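Side-chain contacts in thermostable carboxypeptidase 1 (Pyrococcus furiosus, PDB 1KA2), which removes amino acids one at a time from the C-terminus of peptides with broad specificity, as a metal-dependent carboxypeptidase of the M32 family: residues Ser302-Glu306 and Asn307-Arg311; Ser430-Leu433 and Tyr434-Lys438; Trp32-Glu35 and Val36-Lys40. All coordinates share one frame; numbering follows the deposited sequence.

From the N terminus the chain first meets interaction 3, where helix 8-36 ends and the link to helix 43-61 begins. Interaction 1 follows on the last turns of helix 295-309, and interaction 2 lies within helix 421-440. Each joins side chains three to five residues apart, so none closes a long loop; the three follow in series without nesting or crossing. Interactions 1 and 2 touch, their centres 11 Å apart, with Ile-308 packed on Ser-430 and Tyr-434, which ties the helix carrying Glu-299 to helix 421-440. Interaction 3 stands apart, its centre 28 Å from that of interaction 1, and faces the second subunit of the homodimer.

Interaction 1 of 3, residues Ser302-Glu306 and Asn307-Arg311; sequences SRFWE and NIIGR
Where helix 295-309, which also carries the metal ligand Glu-299, runs out, a salt-bridge network joins Arg-303 and Glu-306 on the helix to Arg-311 in the turn after it, one arginine to each carboxylate oxygen. Arg-303 NH1 donates to Glu-306 OE1 at 2.8 Å, reaching its syn side 18° out of the carboxylate plane. The second limb is weak, with Arg-311 NH2 3.4 Å from Glu-306 OE2. Because Glu-306 OE1 is also hydrogen-bonded to ND1 of His-269, a ligand of the bound magnesium ion, Glu-306 belongs to the second shell and probably helps fix the rotation of that imidazole. Asn-307 runs alongside Glu-306 and offers OD1 to Arg-311 NE, a 2.9 Å bond that is nearly straight at 164° and lies in the guanidinium plane; Arg-311 NH1 goes on to the carbonyl of Phe-342. On the apolar side Ile-309, extended at chi2 (-174°), brings CD1 over one face of Trp-305, 4.1 Å from the centroid of the six-membered ring, a CH-pi contact. Ile-309 CD1 also lies 3.9 Å from Phe-304 CE2. A wider pi-type turn shows in the bond from Gly-310 N to Trp-305 O, 2.8 Å long and five residues in span. Around the contact, Phe-304 packs on Ile-456 and Leu-460 of helix 454-465, Trp-305 meets Phe-271 of helix 261-278 edge-to-face, and Arg-303 leans on Thr-427 of helix 421-440.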
ATOM      1  N   SER A 302      21.691  -9.238  -7.642  1.00 33.11           N
ATOM      2  CA  SER A 302      20.646  -9.895  -8.413  1.00 33.20           C
ATOM      3  C   SER A 302      21.260 -10.854  -9.435  1.00 33.20           C
ATOM      4  O   SER A 302      20.766 -11.964  -9.617  1.00 33.14           O
ATOM      5  CB  SER A 302      19.777  -8.860  -9.136  1.00 30.47           C
ATOM      6  OG  SER A 302      20.536  -8.093 -10.062  1.00 31.00           O
ATOM      7  N   ARG A 303      22.328 -10.422 -10.105  1.00 33.87           N
ATOM      8  CA  ARG A 303      22.981 -11.264 -11.111  1.00 34.84           C
ATOM      9  C   ARG A 303      23.760 -12.392 -10.453  1.00 34.70           C
ATOM     10  O   ARG A 303      23.942 -13.455 -11.039  1.00 36.17           O
ATOM     11  CB  ARG A 303      23.919 -10.438 -11.991  1.00 34.90           C
ATOM     12  CG  ARG A 303      23.211  -9.387 -12.842  1.00 35.36           C
ATOM     13  CD  ARG A 303      22.219 -10.019 -13.831  1.00 35.54           C
ATOM     14  NE  ARG A 303      21.840  -9.060 -14.866  1.00 35.82           N
ATOM     15  CZ  ARG A 303      20.930  -9.274 -15.808  1.00 34.92           C
ATOM     16  NH1 ARG A 303      20.277 -10.426 -15.859  1.00 37.70           N
ATOM     17  NH2 ARG A 303      20.686  -8.336 -16.710  1.00 33.83           N
ATOM     18  N   PHE A 304      24.223 -12.165  -9.227  1.00 35.64           N
ATOM     19  CA  PHE A 304      24.945 -13.212  -8.522  1.00 33.18           C
ATOM     20  C   PHE A 304      24.000 -14.397  -8.352  1.00 33.73           C
ATOM     21  O   PHE A 304      24.326 -15.523  -8.733  1.00 32.64           O
ATOM     22  CB  PHE A 304      25.410 -12.740  -7.142  1.00 34.04           C
ATOM     23  CG  PHE A 304      26.272 -13.755  -6.420  1.00 34.31           C
ATOM     24  CD1 PHE A 304      27.639 -13.836  -6.681  1.00 31.85           C
ATOM     25  CD2 PHE A 304      25.709 -14.653  -5.519  1.00 32.87           C
ATOM     26  CE1 PHE A 304      28.433 -14.797  -6.056  1.00 31.94           C
ATOM     27  CE2 PHE A 304      26.499 -15.623  -4.883  1.00 32.75           C
ATOM     28  CZ  PHE A 304      27.859 -15.693  -5.154  1.00 31.88           C
ATOM     29  N   TRP A 305      22.819 -14.144  -7.786  1.00 32.48           N
ATOM     30  CA  TRP A 305      21.860 -15.219  -7.575  1.00 28.24           C
ATOM     31  C   TRP A 305      21.260 -15.761  -8.862  1.00 30.16           C
ATOM     32  O   TRP A 305      21.064 -16.976  -9.007  1.00 30.09           O
ATOM     33  CB  TRP A 305      20.743 -14.765  -6.627  1.00 27.41           C
ATOM     34  CG  TRP A 305      21.254 -14.605  -5.242  1.00 26.71           C
ATOM     35  CD1 TRP A 305      21.930 -13.540  -4.742  1.00 26.65           C
ATOM     36  CD2 TRP A 305      21.280 -15.609  -4.226  1.00 26.34           C
ATOM     37  NE1 TRP A 305      22.388 -13.818  -3.483  1.00 25.93           N
ATOM     38  CE2 TRP A 305      22.002 -15.085  -3.140  1.00 23.71           C
ATOM     39  CE3 TRP A 305      20.768 -16.912  -4.132  1.00 27.94           C
ATOM     40  CZ2 TRP A 305      22.232 -15.814  -1.970  1.00 21.95           C
ATOM     41  CZ3 TRP A 305      21.002 -17.640  -2.960  1.00 27.80           C
ATOM     42  CH2 TRP A 305      21.727 -17.083  -1.902  1.00 23.99           C
ATOM     43  N   GLU A 306      20.971 -14.874  -9.803  1.00 29.24           N
ATOM     44  CA  GLU A 306      20.373 -15.312 -11.062  1.00 32.03           C
ATOM     45  C   GLU A 306      21.286 -16.152 -11.958  1.00 34.47           C
ATOM     46  O   GLU A 306      20.939 -17.277 -12.320  1.00 36.48           O
ATOM     47  CB  GLU A 306      19.889 -14.108 -11.872  1.00 29.33           C
ATOM     48  CG  GLU A 306      19.246 -14.506 -13.192  1.00 28.72           C
ATOM     49  CD  GLU A 306      19.157 -13.351 -14.153  1.00 31.28           C
ATOM     50  OE1 GLU A 306      19.647 -12.257 -13.790  1.00 28.15           O
ATOM     51  OE2 GLU A 306      18.607 -13.534 -15.265  1.00 30.01           O
ATOM     52  N   ASN A 307      22.443 -15.600 -12.320  1.00 36.34           N
ATOM     53  CA  ASN A 307      23.372 -16.281 -13.230  1.00 37.72           C
ATOM     54  C   ASN A 307      24.451 -17.151 -12.585  1.00 37.23           C
ATOM     55  O   ASN A 307      24.683 -18.276 -13.020  1.00 37.50           O
ATOM     56  CB  ASN A 307      24.035 -15.249 -14.150  1.00 38.91           C
ATOM     57  CG  ASN A 307      23.018 -14.412 -14.916  1.00 38.36           C
ATOM     58  OD1 ASN A 307      21.997 -14.924 -15.382  1.00 38.70           O
ATOM     59  ND2 ASN A 307      23.301 -13.125 -15.059  1.00 35.45           N
ATOM     60  N   ILE A 308      25.117 -16.631 -11.563  1.00 35.14           N
ATOM     61  CA  ILE A 308      26.154 -17.399 -10.889  1.00 35.81           C
ATOM     62  C   ILE A 308      25.596 -18.692 -10.298  1.00 36.77           C
ATOM     63  O   ILE A 308      26.197 -19.752 -10.430  1.00 37.77           O
ATOM     64  CB  ILE A 308      26.803 -16.574  -9.758  1.00 36.58           C
ATOM     65  CG1 ILE A 308      27.345 -15.253 -10.325  1.00 38.24           C
ATOM     66  CG2 ILE A 308      27.917 -17.377  -9.091  1.00 34.98           C
ATOM     67  CD1 ILE A 308      28.423 -15.419 -11.400  1.00 35.01           C
ATOM     68  N   ILE A 309      24.434 -18.589  -9.655  1.00 38.35           N
ATOM     69  CA  ILE A 309      23.770 -19.723  -9.008  1.00 37.08           C
ATOM     70  C   ILE A 309      22.614 -20.314  -9.805  1.00 37.56           C
ATOM     71  O   ILE A 309      22.563 -21.526 -10.040  1.00 36.88           O
ATOM     72  CB  ILE A 309      23.229 -19.321  -7.617  1.00 35.55           C
ATOM     73  CG1 ILE A 309      24.397 -18.933  -6.720  1.00 35.19           C
ATOM     74  CG2 ILE A 309      22.417 -20.454  -7.010  1.00 35.42           C
ATOM     75  CD1 ILE A 309      24.030 -18.639  -5.273  1.00 35.20           C
ATOM     76  N   GLY A 310      21.684 -19.455 -10.208  1.00 38.13           N
ATOM     77  CA  GLY A 310      20.516 -19.910 -10.943  1.00 36.76           C
ATOM     78  C   GLY A 310      20.725 -20.636 -12.259  1.00 37.28           C
ATOM     79  O   GLY A 310      19.888 -21.445 -12.640  1.00 36.53           O
ATOM     80  N   ARG A 311      21.820 -20.368 -12.961  1.00 37.07           N
ATOM     81  CA  ARG A 311      22.061 -21.046 -14.233  1.00 38.47           C
ATOM     82  C   ARG A 311      23.142 -22.118 -14.095  1.00 40.04           C
ATOM     83  O   ARG A 311      23.569 -22.714 -15.086  1.00 39.32           O
ATOM     84  CB  ARG A 311      22.453 -20.038 -15.329  1.00 38.95           C
ATOM     85  CG  ARG A 311      21.335 -19.108 -15.756  1.00 41.92           C
ATOM     86  CD  ARG A 311      21.798 -18.209 -16.886  1.00 41.81           C
ATOM     87  NE  ARG A 311      20.937 -17.040 -17.016  1.00 42.10           N
ATOM     88  CZ  ARG A 311      19.785 -17.001 -17.671  1.00 43.17           C
ATOM     89  NH1 ARG A 311      19.324 -18.068 -18.288  1.00 41.80           N
ATOM     90  NH2 ARG A 311      19.084 -15.880 -17.695  1.00 44.11           N
TER

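Interaction 2 of 3, residues Ser430-Leu433 and Tyr434-Lys438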
ATOM      1  N   SER A 430      29.225  -9.588 -10.611  1.00 36.63           N
ATOM      2  CA  SER A 430      28.707 -10.873 -10.117  1.00 38.43           C
ATOM      3  C   SER A 430      29.738 -11.981 -10.314  1.00 39.73           C
ATOM      4  O   SER A 430      29.819 -12.933  -9.519  1.00 39.04           O
ATOM      5  CB  SER A 430      27.385 -11.276 -10.803  1.00 36.42           C
ATOM      6  OG  SER A 430      27.572 -11.693 -12.150  1.00 37.03           O
ATOM      7  N   ALA A 431      30.524 -11.837 -11.378  1.00 40.35           N
ATOM      8  CA  ALA A 431      31.575 -12.795 -11.707  1.00 41.24           C
ATOM      9  C   ALA A 431      32.711 -12.650 -10.698  1.00 40.90           C
ATOM     10  O   ALA A 431      33.131 -13.622 -10.080  1.00 41.38           O
ATOM     11  CB  ALA A 431      32.095 -12.539 -13.116  1.00 40.67           C
ATOM     12  N   GLN A 432      33.183 -11.420 -10.525  1.00 40.94           N
ATOM     13  CA  GLN A 432      34.272 -11.127  -9.600  1.00 42.40           C
ATOM     14  C   GLN A 432      33.953 -11.644  -8.195  1.00 41.51           C
ATOM     15  O   GLN A 432      34.774 -12.299  -7.561  1.00 41.74           O
ATOM     16  CB  GLN A 432      34.522  -9.613  -9.571  1.00 41.43           C
ATOM     17  CG  GLN A 432      35.931  -9.201  -9.135  1.00 41.90           C
ATOM     18  CD  GLN A 432      36.205  -7.715  -9.348  1.00 41.17           C
ATOM     19  OE1 GLN A 432      35.600  -7.078 -10.215  1.00 40.63           O
ATOM     20  NE2 GLN A 432      37.134  -7.162  -8.572  1.00 41.12           N
ATOM     21  N   LEU A 433      32.753 -11.338  -7.715  1.00 40.40           N
ATOM     22  CA  LEU A 433      32.337 -11.781  -6.395  1.00 39.38           C
ATOM     23  C   LEU A 433      32.345 -13.289  -6.285  1.00 40.09           C
ATOM     24  O   LEU A 433      32.647 -13.834  -5.225  1.00 39.96           O
ATOM     25  CB  LEU A 433      30.936 -11.244  -6.068  1.00 36.96           C
ATOM     26  CG  LEU A 433      30.883  -9.731  -5.840  1.00 36.36           C
ATOM     27  CD1 LEU A 433      29.463  -9.263  -5.501  1.00 33.26           C
ATOM     28  CD2 LEU A 433      31.864  -9.395  -4.717  1.00 35.94           C
ATOM     29  N   TYR A 434      31.993 -13.966  -7.374  1.00 41.29           N
ATOM     30  CA  TYR A 434      31.958 -15.426  -7.381  1.00 42.05           C
ATOM     31  C   TYR A 434      33.311 -16.035  -7.040  1.00 43.23           C
ATOM     32  O   TYR A 434      33.391 -16.968  -6.238  1.00 43.18           O
ATOM     33  CB  TYR A 434      31.505 -15.962  -8.747  1.00 40.97           C
ATOM     34  CG  TYR A 434      31.849 -17.423  -8.954  1.00 41.83           C
ATOM     35  CD1 TYR A 434      31.292 -18.419  -8.138  1.00 42.09           C
ATOM     36  CD2 TYR A 434      32.774 -17.810  -9.930  1.00 40.88           C
ATOM     37  CE1 TYR A 434      31.654 -19.769  -8.290  1.00 40.95           C
ATOM     38  CE2 TYR A 434      33.142 -19.146 -10.089  1.00 41.71           C
ATOM     39  CZ  TYR A 434      32.580 -20.120  -9.269  1.00 42.79           C
ATOM     40  OH  TYR A 434      32.939 -21.436  -9.445  1.00 43.00           O
ATOM     41  N   TYR A 435      34.370 -15.513  -7.654  1.00 44.02           N
ATOM     42  CA  TYR A 435      35.716 -16.028  -7.411  1.00 44.70           C
ATOM     43  C   TYR A 435      36.231 -15.691  -6.022  1.00 45.99           C
ATOM     44  O   TYR A 435      36.999 -16.452  -5.445  1.00 46.34           O
ATOM     45  CB  TYR A 435      36.683 -15.526  -8.489  1.00 42.69           C
ATOM     46  CG  TYR A 435      36.429 -16.194  -9.826  1.00 42.47           C
ATOM     47  CD1 TYR A 435      36.005 -15.459 -10.931  1.00 41.37           C
ATOM     48  CD2 TYR A 435      36.535 -17.578  -9.960  1.00 42.94           C
ATOM     49  CE1 TYR A 435      35.685 -16.088 -12.139  1.00 42.33           C
ATOM     50  CE2 TYR A 435      36.215 -18.217 -11.161  1.00 44.49           C
ATOM     51  CZ  TYR A 435      35.785 -17.466 -12.244  1.00 43.71           C
ATOM     52  OH  TYR A 435      35.415 -18.105 -13.411  1.00 44.22           O
ATOM     53  N   HIS A 436      35.800 -14.559  -5.479  1.00 46.51           N
ATOM     54  CA  HIS A 436      36.223 -14.183  -4.144  1.00 47.69           C
ATOM     55  C   HIS A 436      35.541 -15.060  -3.096  1.00 48.72           C
ATOM     56  O   HIS A 436      36.135 -15.379  -2.062  1.00 48.71           O
ATOM     57  CB  HIS A 436      35.922 -12.709  -3.899  1.00 48.43           C
ATOM     58  CG  HIS A 436      36.920 -11.789  -4.529  1.00 49.95           C
ATOM     59  ND1 HIS A 436      38.155 -11.539  -3.970  1.00 48.02           N
ATOM     60  CD2 HIS A 436      36.892 -11.108  -5.699  1.00 49.85           C
ATOM     61  CE1 HIS A 436      38.844 -10.746  -4.768  1.00 48.72           C
ATOM     62  NE2 HIS A 436      38.102 -10.470  -5.826  1.00 48.22           N
ATOM     63  N   ILE A 437      34.302 -15.461  -3.361  1.00 48.25           N
ATOM     64  CA  ILE A 437      33.601 -16.316  -2.412  1.00 48.19           C
ATOM     65  C   ILE A 437      34.073 -17.750  -2.628  1.00 49.00           C
ATOM     66  O   ILE A 437      34.142 -18.541  -1.686  1.00 49.75           O
ATOM     67  CB  ILE A 437      32.050 -16.237  -2.574  1.00 45.53           C
ATOM     68  CG1 ILE A 437      31.374 -17.030  -1.451  1.00 43.26           C
ATOM     69  CG2 ILE A 437      31.622 -16.785  -3.921  1.00 44.95           C
ATOM     70  CD1 ILE A 437      29.876 -16.926  -1.433  1.00 43.01           C
ATOM     71  N   LYS A 438      34.413 -18.067  -3.875  1.00 49.09           N
ATOM     72  CA  LYS A 438      34.891 -19.396  -4.240  1.00 50.11           C
ATOM     73  C   LYS A 438      36.172 -19.692  -3.462  1.00 51.13           C
ATOM     74  O   LYS A 438      36.563 -20.850  -3.304  1.00 51.58           O
ATOM     75  CB  LYS A 438      35.155 -19.450  -5.748  1.00 48.13           C
ATOM     76  CG  LYS A 438      35.468 -20.819  -6.279  1.00 50.52           C
ATOM     77  CD  LYS A 438      34.313 -21.780  -6.076  1.00 51.54           C
ATOM     78  CE  LYS A 438      34.658 -23.141  -6.650  1.00 51.78           C
ATOM     79  NZ  LYS A 438      33.585 -24.145  -6.420  1.00 55.39           N
TER
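Gln-432 and His-436, one turn apart on helix 421-440, form the close-packed part of this contact. The imidazole turns its edge to the backbone of Gln-432, with CD2 of His-436 only 3.1 Å from Gln-432 O and near the ring plane. Gln-432 O also accepts His-436 N in the carbonyl plane, at 3.2 Å and 152°. Farther out the two side chains run side by side, and Gln-432 CG lies 4.0 Å from His-436 CD2. Extended beyond CG, which stands opposite the backbone N (chi1 -156°), the glutamine carries NE2 to OE2 of Glu-483, the oxygen that His-436 NE2 also uses; the shared acceptor probably helps hold both groups, and Asp-484 O and Asp-486 N bond the amide too. Ile-437 lays CG2 3.4 Å from Leu-433 O. Tyr-435, partly exposed like His-436, is the looser side: its backbone N makes weak bonds, one to Ala-431 O at 3.3 Å, and its ring meets the preceding segment only at that oxygen, with CD1 of Tyr-435 3.5 Å from Ala-431 O. CD2 of Tyr-434 stands over the ring's centre, and Arg-492 adds a cation-pi contact. Ala-431 packs on Tyr-489 and Phe-490 of helix 488-498 and Tyr-435 on its Trp-493; Leu-433 and His-436 meet Ile-481 of helix 473-481, Ile-437 meets Ile-456 and Trp-459 of helix 454-465, and Ser-430 and Tyr-434 pack on Ile-308 of helix 295-309.

Interaction 3 of 3, residues Trp32-Glu35 and Val36-Lys40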
ATOM      1  N   TRP A  32       4.484   0.221  -5.130  1.00 22.57           N
ATOM      2  CA  TRP A  32       4.270  -1.217  -5.097  1.00 23.43           C
ATOM      3  C   TRP A  32       2.792  -1.526  -5.301  1.00 23.73           C
ATOM      4  O   TRP A  32       2.419  -2.356  -6.133  1.00 24.95           O
ATOM      5  CB  TRP A  32       4.729  -1.791  -3.742  1.00 23.59           C
ATOM      6  CG  TRP A  32       4.476  -3.264  -3.570  1.00 24.21           C
ATOM      7  CD1 TRP A  32       5.245  -4.288  -4.036  1.00 22.57           C
ATOM      8  CD2 TRP A  32       3.359  -3.870  -2.901  1.00 26.40           C
ATOM      9  NE1 TRP A  32       4.677  -5.496  -3.704  1.00 26.31           N
ATOM     10  CE2 TRP A  32       3.518  -5.266  -3.005  1.00 25.55           C
ATOM     11  CE3 TRP A  32       2.236  -3.361  -2.224  1.00 28.54           C
ATOM     12  CZ2 TRP A  32       2.595  -6.173  -2.456  1.00 29.76           C
ATOM     13  CZ3 TRP A  32       1.314  -4.260  -1.678  1.00 29.89           C
ATOM     14  CH2 TRP A  32       1.500  -5.651  -1.797  1.00 29.85           C
ATOM     15  N   ASP A  33       1.943  -0.854  -4.531  1.00 26.27           N
ATOM     16  CA  ASP A  33       0.508  -1.104  -4.617  1.00 25.30           C
ATOM     17  C   ASP A  33      -0.024  -0.759  -6.002  1.00 25.49           C
ATOM     18  O   ASP A  33      -0.871  -1.468  -6.549  1.00 26.03           O
ATOM     19  CB  ASP A  33      -0.242  -0.309  -3.533  1.00 28.06           C
ATOM     20  CG  ASP A  33      -1.740  -0.418  -3.677  1.00 27.71           C
ATOM     21  OD1 ASP A  33      -2.354   0.492  -4.275  1.00 29.84           O
ATOM     22  OD2 ASP A  33      -2.291  -1.437  -3.220  1.00 30.74           O
ATOM     23  N   LEU A  34       0.481   0.327  -6.576  1.00 26.50           N
ATOM     24  CA  LEU A  34       0.053   0.710  -7.910  1.00 28.28           C
ATOM     25  C   LEU A  34       0.260  -0.465  -8.874  1.00 29.38           C
ATOM     26  O   LEU A  34      -0.637  -0.787  -9.651  1.00 28.54           O
ATOM     27  CB  LEU A  34       0.815   1.962  -8.365  1.00 28.40           C
ATOM     28  CG  LEU A  34       1.026   2.326  -9.845  1.00 32.47           C
ATOM     29  CD1 LEU A  34      -0.070   1.819 -10.734  1.00 29.83           C
ATOM     30  CD2 LEU A  34       1.143   3.837  -9.940  1.00 30.98           C
ATOM     31  N   GLU A  35       1.422  -1.118  -8.796  1.00 31.11           N
ATOM     32  CA  GLU A  35       1.752  -2.254  -9.668  1.00 30.96           C
ATOM     33  C   GLU A  35       1.042  -3.563  -9.338  1.00 31.20           C
ATOM     34  O   GLU A  35       0.665  -4.312 -10.234  1.00 29.74           O
ATOM     35  CB  GLU A  35       3.258  -2.566  -9.631  1.00 30.22           C
ATOM     36  CG  GLU A  35       4.205  -1.538 -10.247  1.00 32.36           C
ATOM     37  CD  GLU A  35       3.918  -1.255 -11.711  1.00 32.41           C
ATOM     38  OE1 GLU A  35       3.652  -2.197 -12.494  1.00 32.40           O
ATOM     39  OE2 GLU A  35       3.977  -0.075 -12.077  1.00 32.81           O
ATOM     40  N   VAL A  36       0.872  -3.842  -8.051  1.00 30.65           N
ATOM     41  CA  VAL A  36       0.287  -5.104  -7.626  1.00 28.26           C
ATOM     42  C   VAL A  36      -1.201  -5.189  -7.279  1.00 28.05           C
ATOM     43  O   VAL A  36      -1.835  -6.202  -7.561  1.00 26.81           O
ATOM     44  CB  VAL A  36       1.097  -5.669  -6.420  1.00 29.33           C
ATOM     45  CG1 VAL A  36       0.483  -6.987  -5.920  1.00 27.46           C
ATOM     46  CG2 VAL A  36       2.551  -5.885  -6.835  1.00 27.81           C
ATOM     47  N   ASN A  37      -1.775  -4.146  -6.687  1.00 30.62           N
ATOM     48  CA  ASN A  37      -3.180  -4.233  -6.285  1.00 29.96           C
ATOM     49  C   ASN A  37      -4.196  -3.248  -6.841  1.00 30.24           C
ATOM     50  O   ASN A  37      -5.344  -3.618  -7.088  1.00 34.56           O
ATOM     51  CB  ASN A  37      -3.268  -4.163  -4.760  1.00 28.21           C
ATOM     52  CG  ASN A  37      -2.379  -5.174  -4.079  1.00 26.40           C
ATOM     53  OD1 ASN A  37      -2.406  -6.346  -4.412  1.00 28.93           O
ATOM     54  ND2 ASN A  37      -1.590  -4.725  -3.111  1.00 29.40           N
ATOM     55  N   MET A  38      -3.772  -2.002  -7.008  1.00 30.91           N
ATOM     56  CA  MET A  38      -4.628  -0.905  -7.453  1.00 28.82           C
ATOM     57  C   MET A  38      -5.623  -1.139  -8.579  1.00 30.12           C
ATOM     58  O   MET A  38      -5.270  -1.618  -9.654  1.00 25.80           O
ATOM     59  CB  MET A  38      -3.763   0.316  -7.815  1.00 28.40           C
ATOM     60  CG  MET A  38      -4.551   1.613  -7.959  1.00 25.06           C
ATOM     61  SD  MET A  38      -3.612   2.986  -8.639  1.00 32.20           S
ATOM     62  CE  MET A  38      -3.377   2.405 -10.342  1.00 30.83           C
ATOM     63  N   PRO A  39      -6.906  -0.833  -8.329  1.00 31.31           N
ATOM     64  CA  PRO A  39      -7.899  -1.024  -9.399  1.00 31.53           C
ATOM     65  C   PRO A  39      -7.454  -0.057 -10.473  1.00 30.30           C
ATOM     66  O   PRO A  39      -7.018   1.047 -10.155  1.00 27.68           O
ATOM     67  CB  PRO A  39      -9.228  -0.581  -8.783  1.00 31.42           C
ATOM     68  CG  PRO A  39      -8.973  -0.430  -7.320  1.00 30.80           C
ATOM     69  CD  PRO A  39      -7.534  -0.696  -7.006  1.00 31.67           C
ATOM     70  N   LYS A  40      -7.592  -0.433 -11.736  1.00 33.41           N
ATOM     71  CA  LYS A  40      -7.098   0.407 -12.828  1.00 36.19           C
ATOM     72  C   LYS A  40      -7.421   1.884 -12.813  1.00 34.93           C
ATOM     73  O   LYS A  40      -6.552   2.715 -13.036  1.00 34.12           O
ATOM     74  CB  LYS A  40      -7.512  -0.186 -14.174  1.00 40.86           C
ATOM     75  CG  LYS A  40      -7.076  -1.638 -14.418  1.00 48.27           C
ATOM     76  CD  LYS A  40      -5.566  -1.818 -14.733  1.00 54.74           C
ATOM     77  CE  LYS A  40      -5.198  -3.294 -15.037  1.00 57.40           C
ATOM     78  NZ  LYS A  40      -3.731  -3.426 -15.331  1.00 61.84           N
TER
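Val-36 lays a methyl over the indole of Trp-32 at the end of helix 8-36: CG2 stands 4.1 Å from the centroid of the five-membered ring and 22° off its normal, a CH-pi contact. Val-36 CG1 is 4.1 Å from Trp-32 CZ2. The indole reaches under the valine because Trp-32 CG lies opposite its backbone N (chi1 177°), and Asn-37 ND2 comes obliquely to within 3.3 Å of Trp-32 CZ3. Arg-250 of the same chain makes a cation-pi contact with the indole. With an alanine here, the Val-36 methyls would probably lose the surface they rest on, and that arginine its aromatic partner. The helix gives out at Asn-37, the first residue to leave helical backbone angles, and Asp-33 O grips the turn twice, from Asn-37 N at 2.8 Å and from Met-38 N at 3.0 Å, the latter almost straight at 176°. Beyond that turn Met-38 runs alongside Leu-34, its CE 3.4 Å from Leu-34 CD1, tighter than usual van der Waals contact. Both pack on Ile-43 and Arg-46 of helix 43-61. Asp-33 OD1 forms a salt bridge with Arg-46, whereas OD2 takes a weak 3.4 Å bond from Asn-37 ND2 and a salt bridge from Arg-250 of the second subunit.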